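Local coordinates for protein chlorite dismutase (Nitrobacter winogradskyi, PDB 3QPI) that binds heme b and uses it to break chlorite down into chloride and molecular oxygen, at residues R104-I107 against F108-S112; V161-T165 against E166-Y170; R60-E63 against R64-I68. All coordinates share one frame; numbering follows the deposited sequence.

Three local contacts gather round one heme and illustrate how short turns at helix ends can build a cofactor pocket. Along the chain contact 3 comes first, at the start of helix 64-73; contact 1 follows, over the last turns of helix 101-111; contact 2 comes last, where helix 152-163 gives way to strand 171-181 of the antiparallel sheet. Contact 1 lies in the middle: its centre is about 10 Å from that of contact 2 and about 13 Å from that of contact 3, and it touches both, whereas contacts 2 and 3, about 20 Å apart between centres, do not touch each other, though both reach the heme.

Contact 1: R104-I107 against F108-S112; sequences RRAI and FEDKS. With HEM (protoporphyrin IX containing Fe), chain C.
I107 O takes two bonds from S112, one from each face of its carbonyl plane: the hydroxyl OG donates from above the plane at 2.8 Å, and the backbone N arrives from the other face at 2.9 Å. The hydroxyl also bonds the backbone N of E167, tying this helix end to the next part of the pocket. One residue earlier, K111 N donates to A106 O at 2.8 Å, again spanning five residues, whereas F108 N to R104 O and E109 N to R105 O keep the four-residue spacing of an alpha helix.

R105 and E109 run side by side, pointing the same way. The guanidinium of R105 lies flat over the methylenes of E109, with CB 3.6 Å above the centre of its plane. The charged ends part company: R105 NH2 pairs with E66, while the E109 chain bends at chi2 (55°), and its carboxylate receives the backbone N-H groups of I115 and A116.

F108 leaves on the heme side. Its CG stands anti to the backbone N (chi1 169°); the ring turns an edge toward HEM C1A, and CZ comes 3.6 Å from HEM CAA. H114, the axial ligand of the iron, stacks on this ring. The widened pi-type turn lies in the last part of helix 101-111, shortly before that iron ligand of the heme pocket.

Contact 2: V161-T165 against E166-Y170; sequences VLRAT and EEWTY. With HEM (protoporphyrin IX containing Fe), chain C.
T165 binds in both directions along the chain: its OG1 donates to L162 O at 2.6 Å, in the carbonyl plane, while W168 N makes weak bonds to T165 O (3.1 Å) and to the same OG1. A chi1 of 62° sets that hydroxyl between the backbone N and the carbonyl carbon, from where it can turn back to the helix. L162 O also accepts T165 N, so two donors hold this carbonyl near the helix end.

The indole of W168 lies against L162 and R163, and one face takes two CH-pi contacts: L162 CB stands 4.0 Å from the centroid of its six-membered ring, and R163 CA covers the five-membered ring. R163 CG passes 3.6 Å from W168 CD1; R163 NH2 and W168 NE1 both go to E174, and R163 NH1 to D176. On the heme side L162 CD1 reaches HEM C2C at 3.5 Å, and the indole edge meets the vinyl carbon CAC. E167 OE2 forms a salt bridge with K92, and OE1 a hydrogen bond with ND1 of H114, the axial ligand.

The turn links helix 152-163 to strand 171-181, with W168 packed on I90 of strand 84-92 and E167 on F108 of helix 101-111.

Contact 3: R60-E63 against R64-I68; sequences RYVE and RAEKI. With HEM (protoporphyrin IX containing Fe), chain C.
E63 and E66 form one half of a capping box at the start of helix 64-73: E66, three residues into the helix, turns its carboxylate back to the backbone of E63, the N-cap residue. E63 N donates to E66 OE1 at 2.9 Å in a nearly straight bond (171°), meeting the oxygen on its anti side and 29° out of the carboxylate plane. The first turn is closed by K67 N, which donates to E63 O at 2.8 Å. The E63 carboxylate does not return to the N-H of E66, so the reciprocal half is not made.

Among the charges, E66 OE2 forms a salt bridge with R105 NH2, while E63 OE2 has a long, weak ion pair with R105 NE. This arginine probably eases the repulsion between the two glutamates. With an alanine at E66, the N-H of E63 is likely to lose its acceptor, and R105 its salt-bridge partner.

Just ahead of the cap, three successive backbone N-H groups receive one heme propionate. R60 N donates to HEM O1A, and Y61 N and V62 N both donate to HEM O2A, the last at 2.8 Å, so the loop would probably stabilise the negative charge through its backbone dipoles; K92 NZ also bonds the heme. Y61 meets the other propionate through its ring, whose edge lies in plane with HEM O1D, 3.2 Å from CE1; its OH bonds R104.

Apolar packing falls to V62, whose two methyls part. With CG1 anti to the backbone N (chi1 159°), that methyl rests on the helix, 3.7 Å from K67 CB, and the V62 and K67 side chains cross at about a right angle. The other, CG2, lies against the heme, 3.3 Å from the methyl carbon CMA.

Contact 1: R104-I107 against F108-S112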
loop_
_atom_site.group_PDB
_atom_site.type_symbol
_atom_site.label_atom_id
_atom_site.label_comp_id
_atom_site.label_asym_id
_atom_site.label_seq_id
_atom_site.Cartn_x
_atom_site.Cartn_y
_atom_site.Cartn_z
ATOM N N ARG A 104 -3.947 -5.160 18.358
ATOM C CA ARG A 104 -3.740 -4.895 16.933
ATOM C C ARG A 104 -2.672 -5.851 16.356
ATOM O O ARG A 104 -2.867 -6.417 15.275
ATOM C CB ARG A 104 -3.429 -3.413 16.686
ATOM C CG ARG A 104 -4.715 -2.570 16.470
ATOM C CD ARG A 104 -4.464 -1.049 16.394
ATOM N NE ARG A 104 -4.182 -0.485 17.718
ATOM C CZ ARG A 104 -2.962 -0.211 18.200
ATOM N NH1 ARG A 104 -1.863 -0.403 17.462
ATOM N NH2 ARG A 104 -2.839 0.270 19.437
ATOM N N ARG A 105 -1.586 -6.083 17.096
ATOM C CA ARG A 105 -0.541 -7.006 16.653
ATOM C C ARG A 105 -1.082 -8.427 16.451
ATOM O O ARG A 105 -0.716 -9.107 15.495
ATOM C CB ARG A 105 0.610 -7.033 17.660
ATOM C CG ARG A 105 1.547 -8.228 17.507
ATOM C CD ARG A 105 2.371 -8.209 16.205
ATOM N NE ARG A 105 3.067 -9.483 16.020
ATOM C CZ ARG A 105 4.058 -9.701 15.162
ATOM N NH1 ARG A 105 4.508 -8.718 14.370
ATOM N NH2 ARG A 105 4.599 -10.919 15.095
ATOM N N ALA A 106 -1.957 -8.871 17.354
ATOM C CA ALA A 106 -2.527 -10.214 17.275
ATOM C C ALA A 106 -3.394 -10.415 16.015
ATOM O O ALA A 106 -3.274 -11.417 15.315
ATOM C CB ALA A 106 -3.347 -10.519 18.564
ATOM N N ILE A 107 -4.286 -9.469 15.750
ATOM C CA ILE A 107 -5.061 -9.475 14.521
ATOM C C ILE A 107 -4.165 -9.400 13.281
ATOM O O ILE A 107 -4.308 -10.210 12.367
ATOM C CB ILE A 107 -6.056 -8.301 14.503
ATOM C CG1 ILE A 107 -7.077 -8.489 15.640
ATOM C CG2 ILE A 107 -6.732 -8.177 13.126
ATOM C CD1 ILE A 107 -8.058 -7.339 15.795
ATOM N N PHE A 108 -3.243 -8.435 13.268
ATOM C CA PHE A 108 -2.375 -8.188 12.118
ATOM C C PHE A 108 -1.571 -9.430 11.771
ATOM O O PHE A 108 -1.560 -9.859 10.626
ATOM C CB PHE A 108 -1.441 -7.003 12.424
ATOM C CG PHE A 108 -0.311 -6.803 11.422
ATOM C CD1 PHE A 108 -0.501 -6.035 10.277
ATOM C CD2 PHE A 108 0.952 -7.336 11.658
ATOM C CE1 PHE A 108 0.546 -5.815 9.379
ATOM C CE2 PHE A 108 2.003 -7.121 10.753
ATOM C CZ PHE A 108 1.791 -6.371 9.619
ATOM N N GLU A 109 -0.893 -10.017 12.748
ATOM C CA GLU A 109 -0.065 -11.169 12.447
ATOM C C GLU A 109 -0.666 -12.522 12.906
ATOM O O GLU A 109 -0.829 -13.439 12.099
ATOM C CB GLU A 109 1.337 -10.967 13.021
ATOM C CG GLU A 109 2.343 -12.019 12.554
ATOM C CD GLU A 109 2.442 -12.126 11.031
ATOM O OE1 GLU A 109 2.973 -13.141 10.536
ATOM O OE2 GLU A 109 1.991 -11.201 10.318
ATOM N N ASP A 110 -0.996 -12.673 14.185
ATOM C CA ASP A 110 -1.357 -14.011 14.667
ATOM C C ASP A 110 -2.623 -14.553 14.001
ATOM O O ASP A 110 -2.688 -15.721 13.691
ATOM C CB ASP A 110 -1.465 -14.048 16.185
ATOM C CG ASP A 110 -0.131 -13.770 16.868
ATOM O OD1 ASP A 110 0.935 -13.883 16.214
ATOM O OD2 ASP A 110 -0.147 -13.431 18.068
ATOM N N LYS A 111 -3.603 -13.697 13.745
ATOM C CA LYS A 111 -4.821 -14.114 13.073
ATOM C C LYS A 111 -4.756 -13.897 11.552
ATOM O O LYS A 111 -5.186 -14.758 10.797
ATOM C CB LYS A 111 -6.018 -13.361 13.638
ATOM C CG LYS A 111 -6.128 -13.427 15.145
ATOM C CD LYS A 111 -7.377 -12.710 15.619
ATOM C CE LYS A 111 -7.373 -12.464 17.139
ATOM N NZ LYS A 111 -8.657 -11.854 17.607
ATOM N N SER A 112 -4.233 -12.757 11.090
ATOM C CA SER A 112 -4.235 -12.485 9.650
ATOM C C SER A 112 -2.939 -12.923 8.982
ATOM O O SER A 112 -2.896 -13.014 7.777
ATOM C CB SER A 112 -4.493 -11.001 9.360
ATOM O OG SER A 112 -5.702 -10.555 9.974
HETATM C CHA HEM C . 1.980 -3.223 6.955
HETATM C CHB HEM C . 4.523 -6.657 4.799
HETATM C CHC HEM C . 1.538 -6.461 0.964
HETATM C CHD HEM C . -1.103 -3.283 3.262
HETATM C C1A HEM C . 2.901 -4.163 6.639
HETATM C C2A HEM C . 4.005 -4.480 7.531
HETATM C C3A HEM C . 4.759 -5.437 6.955
HETATM C C4A HEM C . 4.111 -5.740 5.680
HETATM C CMA HEM C . 6.044 -6.103 7.570
HETATM C CAA HEM C . 4.152 -3.797 8.900
HETATM C CBA HEM C . 5.114 -2.618 8.915
HETATM C CGA HEM C . 5.265 -2.224 10.370
HETATM O O1A HEM C . 4.756 -1.133 10.693
HETATM O O2A HEM C . 5.851 -2.986 11.203
HETATM C C1B HEM C . 3.907 -6.832 3.607
HETATM C C2B HEM C . 4.479 -7.666 2.580
HETATM C C3B HEM C . 3.686 -7.576 1.522
HETATM C C4B HEM C . 2.566 -6.714 1.846
HETATM C CMB HEM C . 5.796 -8.481 2.632
HETATM C CAB HEM C . 3.949 -8.336 0.202
HETATM C CBB HEM C . 3.937 -7.666 -0.953
HETATM C C1C HEM C . 0.535 -5.612 1.233
HETATM C C2C HEM C . -0.589 -5.238 0.374
HETATM C C3C HEM C . -1.287 -4.318 1.037
HETATM C C4C HEM C . -0.643 -4.135 2.325
HETATM C CMC HEM C . -0.822 -5.771 -1.060
HETATM C CAC HEM C . -2.579 -3.576 0.655
HETATM C CBC HEM C . -3.441 -4.148 -0.197
HETATM C C1D HEM C . -0.528 -2.932 4.418
HETATM C C2D HEM C . -1.092 -1.958 5.320
HETATM C C3D HEM C . -0.097 -1.952 6.472
HETATM C C4D HEM C . 0.913 -2.929 6.141
HETATM C CMD HEM C . -2.382 -1.081 5.203
HETATM C CAD HEM C . -0.160 -1.110 7.753
HETATM C CBD HEM C . -0.854 -1.991 8.804
HETATM C CGD HEM C . -1.115 -1.170 10.047
HETATM O O1D HEM C . -0.147 -0.569 10.566
HETATM O O2D HEM C . -2.285 -1.115 10.518
HETATM N NA HEM C . 2.978 -4.940 5.469
HETATM N NB HEM C . 2.727 -6.247 3.149
HETATM N NC HEM C . 0.466 -4.930 2.415
HETATM N ND HEM C . 0.649 -3.503 4.933
HETATM FE FE HEM C . 1.493 -4.954 4.034
#

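Contact 2: V161-T165 against E166-Y170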
loop_
_atom_site.group_PDB
_atom_site.type_symbol
_atom_site.label_atom_id
_atom_site.label_comp_id
_atom_site.label_asym_id
_atom_site.label_seq_id
_atom_site.Cartn_x
_atom_site.Cartn_y
_atom_site.Cartn_z
ATOM N N VAL A 161 -6.111 -12.190 -1.253
ATOM C CA VAL A 161 -5.837 -12.954 -0.054
ATOM C C VAL A 161 -5.915 -12.059 1.204
ATOM O O VAL A 161 -6.549 -12.411 2.203
ATOM C CB VAL A 161 -4.429 -13.595 -0.177
ATOM C CG1 VAL A 161 -3.815 -13.903 1.189
ATOM C CG2 VAL A 161 -4.504 -14.849 -1.026
ATOM N N LEU A 162 -5.266 -10.900 1.161
ATOM C CA LEU A 162 -5.222 -10.034 2.327
ATOM C C LEU A 162 -6.596 -9.468 2.590
ATOM O O LEU A 162 -6.996 -9.303 3.745
ATOM C CB LEU A 162 -4.209 -8.902 2.126
ATOM C CG LEU A 162 -2.751 -9.357 2.192
ATOM C CD1 LEU A 162 -1.832 -8.251 1.700
ATOM C CD2 LEU A 162 -2.385 -9.771 3.612
ATOM N N ARG A 163 -7.319 -9.162 1.519
ATOM C CA ARG A 163 -8.660 -8.620 1.670
ATOM C C ARG A 163 -9.633 -9.630 2.276
ATOM O O ARG A 163 -10.726 -9.240 2.693
ATOM C CB ARG A 163 -9.189 -8.072 0.342
ATOM C CG ARG A 163 -8.668 -6.668 0.068
ATOM C CD ARG A 163 -8.986 -6.124 -1.324
ATOM N NE ARG A 163 -8.301 -4.840 -1.491
ATOM C CZ ARG A 163 -8.097 -4.226 -2.653
ATOM N NH1 ARG A 163 -8.524 -4.755 -3.796
ATOM N NH2 ARG A 163 -7.457 -3.067 -2.664
ATOM N N ALA A 164 -9.247 -10.905 2.370
ATOM C CA ALA A 164 -10.114 -11.900 3.049
ATOM C C ALA A 164 -9.813 -12.044 4.549
ATOM O O ALA A 164 -10.438 -12.849 5.220
ATOM C CB ALA A 164 -10.011 -13.277 2.374
ATOM N N THR A 165 -8.853 -11.284 5.073
ATOM C CA THR A 165 -8.362 -11.518 6.433
ATOM C C THR A 165 -9.176 -10.753 7.462
ATOM O O THR A 165 -9.949 -9.853 7.114
ATOM C CB THR A 165 -6.902 -11.149 6.560
ATOM O OG1 THR A 165 -6.733 -9.743 6.295
ATOM C CG2 THR A 165 -6.074 -11.972 5.557
ATOM N N GLU A 166 -9.052 -11.170 8.719
ATOM C CA GLU A 166 -9.700 -10.468 9.829
ATOM C C GLU A 166 -9.180 -9.018 9.897
ATOM O O GLU A 166 -9.946 -8.085 10.177
ATOM C CB GLU A 166 -9.447 -11.196 11.148
ATOM C CG GLU A 166 -10.158 -10.575 12.362
ATOM C CD GLU A 166 -9.969 -11.389 13.645
ATOM O OE1 GLU A 166 -9.828 -12.625 13.543
ATOM O OE2 GLU A 166 -9.953 -10.796 14.758
ATOM N N GLU A 167 -7.884 -8.832 9.642
ATOM C CA GLU A 167 -7.347 -7.487 9.585
ATOM C C GLU A 167 -8.199 -6.612 8.664
ATOM O O GLU A 167 -8.516 -5.475 9.007
ATOM C CB GLU A 167 -5.896 -7.470 9.111
ATOM C CG GLU A 167 -5.394 -6.033 8.858
ATOM C CD GLU A 167 -3.907 -5.946 8.526
ATOM O OE1 GLU A 167 -3.283 -6.999 8.301
ATOM O OE2 GLU A 167 -3.355 -4.817 8.515
ATOM N N TRP A 168 -8.583 -7.139 7.506
ATOM C CA TRP A 168 -9.283 -6.320 6.531
ATOM C C TRP A 168 -10.731 -5.989 6.884
ATOM O O TRP A 168 -11.310 -5.088 6.269
ATOM C CB TRP A 168 -9.197 -6.902 5.113
ATOM C CG TRP A 168 -8.291 -6.009 4.239
ATOM C CD1 TRP A 168 -8.682 -5.105 3.284
ATOM C CD2 TRP A 168 -6.857 -5.917 4.313
ATOM N NE1 TRP A 168 -7.572 -4.477 2.739
ATOM C CE2 TRP A 168 -6.444 -4.964 3.348
ATOM C CE3 TRP A 168 -5.882 -6.571 5.081
ATOM C CZ2 TRP A 168 -5.097 -4.647 3.137
ATOM C CZ3 TRP A 168 -4.541 -6.262 4.865
ATOM C CH2 TRP A 168 -4.166 -5.297 3.907
ATOM N N THR A 169 -11.304 -6.687 7.872
ATOM C CA THR A 169 -12.665 -6.374 8.294
ATOM C C THR A 169 -12.697 -4.999 8.930
ATOM O O THR A 169 -13.765 -4.407 9.069
ATOM C CB THR A 169 -13.248 -7.406 9.308
ATOM O OG1 THR A 169 -12.471 -7.385 10.506
ATOM C CG2 THR A 169 -13.250 -8.817 8.732
ATOM N N TYR A 170 -11.528 -4.486 9.313
ATOM C CA TYR A 170 -11.433 -3.144 9.874
ATOM C C TYR A 170 -11.179 -2.027 8.832
ATOM O O TYR A 170 -11.099 -0.845 9.196
ATOM C CB TYR A 170 -10.315 -3.097 10.925
ATOM C CG TYR A 170 -10.591 -3.954 12.133
ATOM C CD1 TYR A 170 -11.306 -3.448 13.225
ATOM C CD2 TYR A 170 -10.139 -5.264 12.192
ATOM C CE1 TYR A 170 -11.574 -4.244 14.352
ATOM C CE2 TYR A 170 -10.409 -6.071 13.316
ATOM C CZ TYR A 170 -11.117 -5.547 14.383
ATOM O OH TYR A 170 -11.370 -6.344 15.470
HETATM C CHA HEM C . 1.980 -3.223 6.955
HETATM C CHB HEM C . 4.523 -6.657 4.799
HETATM C CHC HEM C . 1.538 -6.461 0.964
HETATM C CHD HEM C . -1.103 -3.283 3.262
HETATM C C1A HEM C . 2.901 -4.163 6.639
HETATM C C2A HEM C . 4.005 -4.480 7.531
HETATM C C3A HEM C . 4.759 -5.437 6.955
HETATM C C4A HEM C . 4.111 -5.740 5.680
HETATM C CMA HEM C . 6.044 -6.103 7.570
HETATM C CAA HEM C . 4.152 -3.797 8.900
HETATM C CBA HEM C . 5.114 -2.618 8.915
HETATM C CGA HEM C . 5.265 -2.224 10.370
HETATM O O1A HEM C . 4.756 -1.133 10.693
HETATM O O2A HEM C . 5.851 -2.986 11.203
HETATM C C1B HEM C . 3.907 -6.832 3.607
HETATM C C2B HEM C . 4.479 -7.666 2.580
HETATM C C3B HEM C . 3.686 -7.576 1.522
HETATM C C4B HEM C . 2.566 -6.714 1.846
HETATM C CMB HEM C . 5.796 -8.481 2.632
HETATM C CAB HEM C . 3.949 -8.336 0.202
HETATM C CBB HEM C . 3.937 -7.666 -0.953
HETATM C C1C HEM C . 0.535 -5.612 1.233
HETATM C C2C HEM C . -0.589 -5.238 0.374
HETATM C C3C HEM C . -1.287 -4.318 1.037
HETATM C C4C HEM C . -0.643 -4.135 2.325
HETATM C CMC HEM C . -0.822 -5.771 -1.060
HETATM C CAC HEM C . -2.579 -3.576 0.655
HETATM C CBC HEM C . -3.441 -4.148 -0.197
HETATM C C1D HEM C . -0.528 -2.932 4.418
HETATM C C2D HEM C . -1.092 -1.958 5.320
HETATM C C3D HEM C . -0.097 -1.952 6.472
HETATM C C4D HEM C . 0.913 -2.929 6.141
HETATM C CMD HEM C . -2.382 -1.081 5.203
HETATM C CAD HEM C . -0.160 -1.110 7.753
HETATM C CBD HEM C . -0.854 -1.991 8.804
HETATM C CGD HEM C . -1.115 -1.170 10.047
HETATM O O1D HEM C . -0.147 -0.569 10.566
HETATM O O2D HEM C . -2.285 -1.115 10.518
HETATM N NA HEM C . 2.978 -4.940 5.469
HETATM N NB HEM C . 2.727 -6.247 3.149
HETATM N NC HEM C . 0.466 -4.930 2.415
HETATM N ND HEM C . 0.649 -3.503 4.933
HETATM FE FE HEM C . 1.493 -4.954 4.034
#

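Contact 3: R60-E63 against R64-I68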
loop_
_atom_site.group_PDB
_atom_site.type_symbol
_atom_site.label_atom_id
_atom_site.label_comp_id
_atom_site.label_asym_id
_atom_site.label_seq_id
_atom_site.Cartn_x
_atom_site.Cartn_y
_atom_site.Cartn_z
ATOM N N ARG A 60 5.809 -0.380 13.233
ATOM C CA ARG A 60 4.760 -0.419 14.246
ATOM C C ARG A 60 4.474 -1.840 14.746
ATOM O O ARG A 60 4.002 -2.015 15.861
ATOM C CB ARG A 60 3.472 0.176 13.677
ATOM C CG ARG A 60 3.684 1.481 12.896
ATOM C CD ARG A 60 4.115 2.615 13.825
ATOM N NE ARG A 60 3.623 3.930 13.393
ATOM C CZ ARG A 60 4.294 4.723 12.581
ATOM N NH1 ARG A 60 5.469 4.324 12.110
ATOM N NH2 ARG A 60 3.789 5.903 12.217
ATOM N N TYR A 61 4.752 -2.854 13.927
ATOM C CA TYR A 61 4.438 -4.237 14.300
ATOM C C TYR A 61 5.611 -5.198 14.131
ATOM O O TYR A 61 5.718 -6.165 14.877
ATOM C CB TYR A 61 3.216 -4.739 13.528
ATOM C CG TYR A 61 1.982 -3.928 13.853
ATOM C CD1 TYR A 61 1.462 -3.026 12.928
ATOM C CD2 TYR A 61 1.366 -4.021 15.103
ATOM C CE1 TYR A 61 0.355 -2.254 13.219
ATOM C CE2 TYR A 61 0.259 -3.233 15.418
ATOM C CZ TYR A 61 -0.245 -2.357 14.457
ATOM O OH TYR A 61 -1.340 -1.574 14.704
ATOM N N VAL A 62 6.495 -4.925 13.176
ATOM C CA VAL A 62 7.564 -5.861 12.852
ATOM C C VAL A 62 8.490 -6.132 14.025
ATOM O O VAL A 62 8.996 -5.221 14.671
ATOM C CB VAL A 62 8.422 -5.382 11.638
ATOM C CG1 VAL A 62 9.821 -6.059 11.631
ATOM C CG2 VAL A 62 7.710 -5.679 10.362
ATOM N N GLU A 63 8.735 -7.403 14.268
ATOM C CA GLU A 63 9.694 -7.804 15.270
ATOM C C GLU A 63 11.003 -8.180 14.594
ATOM O O GLU A 63 11.047 -8.380 13.368
ATOM C CB GLU A 63 9.101 -8.948 16.083
ATOM C CG GLU A 63 7.758 -8.523 16.633
ATOM C CD GLU A 63 7.121 -9.518 17.582
ATOM O OE1 GLU A 63 7.577 -10.686 17.673
ATOM O OE2 GLU A 63 6.134 -9.119 18.230
ATOM N N ARG A 64 12.069 -8.262 15.385
ATOM C CA ARG A 64 13.407 -8.449 14.827
ATOM C C ARG A 64 13.509 -9.673 13.897
ATOM O O ARG A 64 14.068 -9.576 12.805
ATOM C CB ARG A 64 14.454 -8.548 15.941
ATOM C CG ARG A 64 15.866 -8.809 15.428
ATOM C CD ARG A 64 16.288 -7.765 14.384
ATOM N NE ARG A 64 16.350 -6.420 14.966
ATOM C CZ ARG A 64 16.553 -5.299 14.277
ATOM N NH1 ARG A 64 16.713 -5.340 12.958
ATOM N NH2 ARG A 64 16.596 -4.132 14.911
ATOM N N ALA A 65 12.983 -10.819 14.321
ATOM C CA ALA A 65 13.088 -12.006 13.492
ATOM C C ALA A 65 12.363 -11.779 12.167
ATOM O O ALA A 65 12.857 -12.174 11.116
ATOM C CB ALA A 65 12.538 -13.226 14.208
ATOM N N GLU A 66 11.197 -11.144 12.210
ATOM C CA GLU A 66 10.496 -10.794 10.977
ATOM C C GLU A 66 11.304 -9.831 10.100
ATOM O O GLU A 66 11.365 -9.995 8.871
ATOM C CB GLU A 66 9.133 -10.202 11.288
ATOM C CG GLU A 66 8.191 -11.221 11.878
ATOM C CD GLU A 66 7.013 -10.587 12.594
ATOM O OE1 GLU A 66 7.066 -9.371 12.896
ATOM O OE2 GLU A 66 6.033 -11.314 12.865
ATOM N N LYS A 67 11.945 -8.839 10.709
ATOM C CA LYS A 67 12.735 -7.916 9.901
ATOM C C LYS A 67 13.832 -8.692 9.186
ATOM O O LYS A 67 14.053 -8.501 8.002
ATOM C CB LYS A 67 13.358 -6.789 10.713
ATOM C CG LYS A 67 14.143 -5.832 9.832
ATOM C CD LYS A 67 14.527 -4.572 10.552
ATOM C CE LYS A 67 15.161 -3.552 9.597
ATOM N NZ LYS A 67 15.483 -2.274 10.309
ATOM N N ILE A 68 14.505 -9.577 9.909
ATOM C CA ILE A 68 15.533 -10.400 9.297
ATOM C C ILE A 68 14.980 -11.186 8.097
ATOM O O ILE A 68 15.555 -11.138 7.016
ATOM C CB ILE A 68 16.169 -11.327 10.331
ATOM C CG1 ILE A 68 17.115 -10.501 11.215
ATOM C CG2 ILE A 68 16.914 -12.457 9.641
ATOM C CD1 ILE A 68 17.586 -11.227 12.457
HETATM C CHA HEM C . 1.980 -3.223 6.955
HETATM C CHB HEM C . 4.523 -6.657 4.799
HETATM C CHC HEM C . 1.538 -6.461 0.964
HETATM C CHD HEM C . -1.103 -3.283 3.262
HETATM C C1A HEM C . 2.901 -4.163 6.639
HETATM C C2A HEM C . 4.005 -4.480 7.531
HETATM C C3A HEM C . 4.759 -5.437 6.955
HETATM C C4A HEM C . 4.111 -5.740 5.680
HETATM C CMA HEM C . 6.044 -6.103 7.570
HETATM C CAA HEM C . 4.152 -3.797 8.900
HETATM C CBA HEM C . 5.114 -2.618 8.915
HETATM C CGA HEM C . 5.265 -2.224 10.370
HETATM O O1A HEM C . 4.756 -1.133 10.693
HETATM O O2A HEM C . 5.851 -2.986 11.203
HETATM C C1B HEM C . 3.907 -6.832 3.607
HETATM C C2B HEM C . 4.479 -7.666 2.580
HETATM C C3B HEM C . 3.686 -7.576 1.522
HETATM C C4B HEM C . 2.566 -6.714 1.846
HETATM C CMB HEM C . 5.796 -8.481 2.632
HETATM C CAB HEM C . 3.949 -8.336 0.202
HETATM C CBB HEM C . 3.937 -7.666 -0.953
HETATM C C1C HEM C . 0.535 -5.612 1.233
HETATM C C2C HEM C . -0.589 -5.238 0.374
HETATM C C3C HEM C . -1.287 -4.318 1.037
HETATM C C4C HEM C . -0.643 -4.135 2.325
HETATM C CMC HEM C . -0.822 -5.771 -1.060
HETATM C CAC HEM C . -2.579 -3.576 0.655
HETATM C CBC HEM C . -3.441 -4.148 -0.197
HETATM C C1D HEM C . -0.528 -2.932 4.418
HETATM C C2D HEM C . -1.092 -1.958 5.320
HETATM C C3D HEM C . -0.097 -1.952 6.472
HETATM C C4D HEM C . 0.913 -2.929 6.141
HETATM C CMD HEM C . -2.382 -1.081 5.203
HETATM C CAD HEM C . -0.160 -1.110 7.753
HETATM C CBD HEM C . -0.854 -1.991 8.804
HETATM C CGD HEM C . -1.115 -1.170 10.047
HETATM O O1D HEM C . -0.147 -0.569 10.566
HETATM O O2D HEM C . -2.285 -1.115 10.518
HETATM N NA HEM C . 2.978 -4.940 5.469
HETATM N NB HEM C . 2.727 -6.247 3.149
HETATM N NC HEM C . 0.466 -4.930 2.415
HETATM N ND HEM C . 0.649 -3.503 4.933
HETATM FE FE HEM C . 1.493 -4.954 4.034
#